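Local coordinates for protein putative O-GlcNAcase nagJ (Clostridium perfringens, PDB 6PV5) that probably acts as a hexosaminidase of glycoside hydrolase family 84, this chain being the part of it that holds the catalytic barrel, at residues D227-P239 / F260-F272. Residues are numbered along the deposited sequence; the frame is centred on the assembly and turned at random.
Sequences DPYHREKWREPYP and FVFAISPGLDIKF
W234 lies across P266, whose CB sits over the centre of the indole face (CH-pi, 3.7 Å from CB to the centroid of the W234 five-membered ring). R235 runs extended past the opposite face, its CG near the indole rim, and W234 CZ2 lies over the face of its guanidinium; I264 CG2 touches W234 CB and I270 CD1 reaches W234 CH2. W234 CG lies between backbone N and carbonyl carbon (chi1 62°), which carries NE1 to D269: the bond from W234 NE1 to D269 OD1 (3.1 Å) is almost straight (174°), in the ring plane, and uses the syn lone pair of OD1. R235 adds a salt bridge, NH1 to D269 OD2 at 2.9 Å, with weak hydrogen-bond geometry; its NE pairs with D280. S265 N donates to H230 O (2.8 Å), and A263 O lies at the H230 imidazole edge, 3.4 Å from H230 CB. Y238 and F262 meet rim to rim, planes at 84°, and the Y238 hydroxyl binds D227 OD2. L268 CG covers one face of the R231 guanidinium, about 7 Å, side chain to side chain, from D305, the predicted proton donor. The contact joins the loop following strand 219-222 to the end of strand 259-264 and its following loop in the (beta/alpha)8 barrel, backed by helix 274-294.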
# COMPACT_ATOMS: atom_id res chain seq x y z
N ASP A 227 19.58 -8.60 2.78
CA ASP A 227 19.81 -9.92 2.22
C ASP A 227 20.95 -9.87 1.18
O ASP A 227 20.75 -9.43 0.05
CB ASP A 227 18.54 -10.57 1.66
CG ASP A 227 18.81 -11.94 1.04
OD1 ASP A 227 20.01 -12.30 0.93
OD2 ASP A 227 17.83 -12.66 0.71
N PRO A 228 22.15 -10.39 1.51
CA PRO A 228 23.32 -10.20 0.65
C PRO A 228 23.25 -10.83 -0.74
O PRO A 228 23.97 -10.39 -1.63
CB PRO A 228 24.48 -10.78 1.50
CG PRO A 228 23.81 -11.82 2.37
CD PRO A 228 22.44 -11.23 2.69
N TYR A 229 22.36 -11.82 -0.93
CA TYR A 229 22.23 -12.55 -2.18
C TYR A 229 21.41 -11.76 -3.19
O TYR A 229 21.24 -12.17 -4.34
CB TYR A 229 21.63 -13.94 -1.93
CG TYR A 229 22.57 -14.81 -1.12
CD1 TYR A 229 22.46 -14.88 0.26
CD2 TYR A 229 23.62 -15.48 -1.73
CE1 TYR A 229 23.35 -15.63 1.01
CE2 TYR A 229 24.52 -16.23 -0.99
CZ TYR A 229 24.38 -16.30 0.39
OH TYR A 229 25.25 -17.05 1.12
N HIS A 230 20.88 -10.62 -2.75
CA HIS A 230 20.23 -9.75 -3.71
C HIS A 230 21.24 -8.71 -4.18
O HIS A 230 21.00 -8.08 -5.20
CB HIS A 230 18.90 -9.22 -3.15
CG HIS A 230 18.96 -7.76 -2.86
ND1 HIS A 230 19.81 -7.24 -1.89
CD2 HIS A 230 18.37 -6.71 -3.46
CE1 HIS A 230 19.71 -5.93 -1.89
NE2 HIS A 230 18.83 -5.58 -2.84
N ARG A 231 22.37 -8.56 -3.47
CA ARG A 231 23.26 -7.42 -3.65
C ARG A 231 24.74 -7.76 -3.52
O ARG A 231 25.45 -7.82 -4.52
CB ARG A 231 22.91 -6.28 -2.68
CG ARG A 231 23.62 -4.97 -2.99
CD ARG A 231 23.39 -3.86 -1.97
NE ARG A 231 24.26 -2.74 -2.31
CZ ARG A 231 25.43 -2.47 -1.72
NH1 ARG A 231 26.15 -1.44 -2.12
NH2 ARG A 231 25.87 -3.24 -0.74
N GLU A 232 25.26 -7.85 -2.28
CA GLU A 232 26.70 -8.05 -2.09
C GLU A 232 27.12 -9.35 -2.77
O GLU A 232 28.16 -9.40 -3.42
CB GLU A 232 27.08 -8.13 -0.61
CG GLU A 232 27.43 -6.79 0.02
CD GLU A 232 26.29 -6.12 0.77
OE1 GLU A 232 25.11 -6.49 0.55
OE2 GLU A 232 26.59 -5.23 1.60
N LYS A 233 26.31 -10.39 -2.59
CA LYS A 233 26.58 -11.69 -3.17
C LYS A 233 25.59 -11.99 -4.30
O LYS A 233 25.04 -13.08 -4.35
CB LYS A 233 26.35 -12.77 -2.10
CG LYS A 233 27.24 -12.69 -0.87
CD LYS A 233 27.04 -13.89 0.04
CE LYS A 233 27.63 -13.70 1.42
NZ LYS A 233 29.11 -13.73 1.42
N TRP A 234 25.34 -11.01 -5.19
CA TRP A 234 24.33 -11.21 -6.24
C TRP A 234 24.71 -12.35 -7.18
O TRP A 234 23.82 -12.97 -7.76
CB TRP A 234 24.07 -9.94 -7.04
CG TRP A 234 25.27 -9.43 -7.77
CD1 TRP A 234 26.23 -8.59 -7.28
CD2 TRP A 234 25.65 -9.71 -9.13
NE1 TRP A 234 27.16 -8.31 -8.24
CE2 TRP A 234 26.83 -8.98 -9.39
CE3 TRP A 234 25.12 -10.50 -10.16
CZ2 TRP A 234 27.49 -9.03 -10.62
CZ3 TRP A 234 25.75 -10.53 -11.38
CH2 TRP A 234 26.93 -9.81 -11.60
N ARG A 235 26.01 -12.61 -7.35
CA ARG A 235 26.45 -13.67 -8.23
C ARG A 235 26.10 -15.05 -7.67
O ARG A 235 25.87 -15.98 -8.43
CB ARG A 235 27.96 -13.57 -8.48
CG ARG A 235 28.36 -12.35 -9.29
CD ARG A 235 29.83 -12.14 -9.03
NE ARG A 235 30.38 -10.97 -9.69
CZ ARG A 235 30.49 -9.77 -9.14
NH1 ARG A 235 30.07 -9.56 -7.90
NH2 ARG A 235 31.01 -8.77 -9.83
N GLU A 236 26.02 -15.16 -6.33
CA GLU A 236 25.95 -16.45 -5.66
C GLU A 236 24.50 -16.93 -5.57
O GLU A 236 23.60 -16.18 -5.21
CB GLU A 236 26.62 -16.40 -4.29
CG GLU A 236 28.03 -15.81 -4.32
CD GLU A 236 28.76 -15.82 -2.98
OE1 GLU A 236 28.35 -16.59 -2.07
OE2 GLU A 236 29.74 -15.04 -2.85
N PRO A 237 24.23 -18.22 -5.89
CA PRO A 237 22.89 -18.78 -5.73
C PRO A 237 22.51 -18.85 -4.25
O PRO A 237 23.38 -18.73 -3.38
CB PRO A 237 23.02 -20.18 -6.34
CG PRO A 237 24.50 -20.50 -6.23
CD PRO A 237 25.19 -19.18 -6.45
N TYR A 238 21.21 -19.05 -3.96
CA TYR A 238 20.80 -19.20 -2.57
C TYR A 238 21.31 -20.52 -2.00
O TYR A 238 21.06 -21.58 -2.57
CB TYR A 238 19.29 -19.04 -2.38
CG TYR A 238 18.85 -17.62 -2.18
CD1 TYR A 238 19.10 -16.93 -1.00
CD2 TYR A 238 18.20 -16.93 -3.20
CE1 TYR A 238 18.71 -15.61 -0.83
CE2 TYR A 238 17.79 -15.62 -3.04
CZ TYR A 238 18.05 -14.95 -1.86
OH TYR A 238 17.65 -13.66 -1.74
N PRO A 239 22.04 -20.48 -0.85
CA PRO A 239 22.47 -21.68 -0.14
C PRO A 239 21.34 -22.69 0.08
O PRO A 239 20.17 -22.38 -0.14
CB PRO A 239 22.92 -21.14 1.22
CG PRO A 239 23.39 -19.73 0.93
CD PRO A 239 22.49 -19.24 -0.19
N PHE A 260 5.76 -12.75 -7.31
CA PHE A 260 6.98 -12.63 -6.56
C PHE A 260 8.04 -12.09 -7.52
O PHE A 260 8.45 -12.79 -8.44
CB PHE A 260 7.41 -13.97 -5.97
CG PHE A 260 8.58 -13.88 -5.03
CD1 PHE A 260 9.88 -13.90 -5.51
CD2 PHE A 260 8.39 -13.79 -3.67
CE1 PHE A 260 10.95 -13.83 -4.64
CE2 PHE A 260 9.46 -13.70 -2.79
CZ PHE A 260 10.74 -13.73 -3.28
N VAL A 261 8.47 -10.85 -7.27
CA VAL A 261 9.48 -10.20 -8.09
C VAL A 261 10.81 -10.25 -7.34
O VAL A 261 10.93 -9.70 -6.25
CB VAL A 261 9.08 -8.76 -8.45
CG1 VAL A 261 10.09 -8.11 -9.39
CG2 VAL A 261 7.68 -8.69 -9.05
N PHE A 262 11.81 -10.90 -7.93
CA PHE A 262 13.12 -10.91 -7.30
C PHE A 262 13.98 -9.77 -7.85
O PHE A 262 14.20 -9.68 -9.06
CB PHE A 262 13.83 -12.25 -7.51
CG PHE A 262 15.08 -12.37 -6.67
CD1 PHE A 262 15.04 -12.99 -5.43
CD2 PHE A 262 16.27 -11.81 -7.09
CE1 PHE A 262 16.17 -13.07 -4.63
CE2 PHE A 262 17.40 -11.92 -6.30
CZ PHE A 262 17.35 -12.54 -5.07
N ALA A 263 14.51 -8.95 -6.93
CA ALA A 263 15.31 -7.80 -7.29
C ALA A 263 16.79 -8.10 -7.08
O ALA A 263 17.17 -8.64 -6.04
CB ALA A 263 14.89 -6.57 -6.50
N ILE A 264 17.61 -7.69 -8.06
CA ILE A 264 19.05 -7.83 -8.04
C ILE A 264 19.68 -6.44 -8.12
O ILE A 264 19.30 -5.65 -8.97
CB ILE A 264 19.50 -8.69 -9.25
CG1 ILE A 264 18.74 -10.02 -9.31
CG2 ILE A 264 21.00 -8.92 -9.20
CD1 ILE A 264 18.91 -10.77 -10.60
N SER A 265 20.65 -6.16 -7.24
CA SER A 265 21.37 -4.89 -7.24
C SER A 265 22.85 -5.16 -7.44
O SER A 265 23.61 -5.17 -6.48
CB SER A 265 21.15 -4.08 -5.97
OG SER A 265 19.78 -3.95 -5.68
N PRO A 266 23.30 -5.35 -8.70
CA PRO A 266 24.69 -5.74 -8.96
C PRO A 266 25.63 -4.54 -9.02
O PRO A 266 26.85 -4.70 -9.15
CB PRO A 266 24.60 -6.31 -10.38
CG PRO A 266 23.49 -5.52 -11.03
CD PRO A 266 22.47 -5.29 -9.92
N GLY A 267 25.04 -3.35 -8.92
CA GLY A 267 25.70 -2.10 -9.27
C GLY A 267 26.98 -1.81 -8.49
O GLY A 267 27.83 -1.09 -8.99
N LEU A 268 27.11 -2.34 -7.27
CA LEU A 268 28.26 -2.01 -6.44
C LEU A 268 29.58 -2.50 -7.03
O LEU A 268 30.61 -1.86 -6.80
CB LEU A 268 28.04 -2.42 -4.97
CG LEU A 268 28.25 -3.87 -4.49
CD1 LEU A 268 27.72 -4.95 -5.42
CD2 LEU A 268 29.67 -4.14 -4.02
N ASP A 269 29.58 -3.60 -7.81
CA ASP A 269 30.86 -4.11 -8.29
C ASP A 269 30.81 -4.68 -9.71
O ASP A 269 31.86 -5.05 -10.24
CB ASP A 269 31.48 -5.09 -7.30
CG ASP A 269 30.78 -6.44 -7.23
OD1 ASP A 269 29.75 -6.63 -7.93
OD2 ASP A 269 31.27 -7.30 -6.48
N ILE A 270 29.62 -4.74 -10.32
CA ILE A 270 29.47 -5.33 -11.65
C ILE A 270 30.48 -4.69 -12.61
O ILE A 270 30.81 -3.51 -12.50
CB ILE A 270 28.02 -5.27 -12.16
CG1 ILE A 270 27.81 -6.15 -13.39
CG2 ILE A 270 27.57 -3.84 -12.39
CD1 ILE A 270 26.37 -6.48 -13.71
N LYS A 271 30.99 -5.51 -13.53
CA LYS A 271 31.88 -5.06 -14.58
C LYS A 271 31.13 -5.08 -15.91
O LYS A 271 30.25 -5.91 -16.14
CB LYS A 271 33.20 -5.85 -14.55
CG LYS A 271 34.27 -5.33 -13.59
CD LYS A 271 34.79 -3.96 -13.99
CE LYS A 271 36.16 -3.63 -13.44
NZ LYS A 271 36.19 -3.62 -11.96
N PHE A 272 31.47 -4.12 -16.78
CA PHE A 272 30.80 -3.98 -18.06
C PHE A 272 31.80 -4.28 -19.17
O PHE A 272 31.44 -4.79 -20.22
CB PHE A 272 30.24 -2.56 -18.20
CG PHE A 272 29.26 -2.12 -17.15
CD1 PHE A 272 27.93 -2.52 -17.18
CD2 PHE A 272 29.65 -1.25 -16.13
CE1 PHE A 272 27.03 -2.09 -16.21
CE2 PHE A 272 28.75 -0.81 -15.17
CZ PHE A 272 27.44 -1.24 -15.21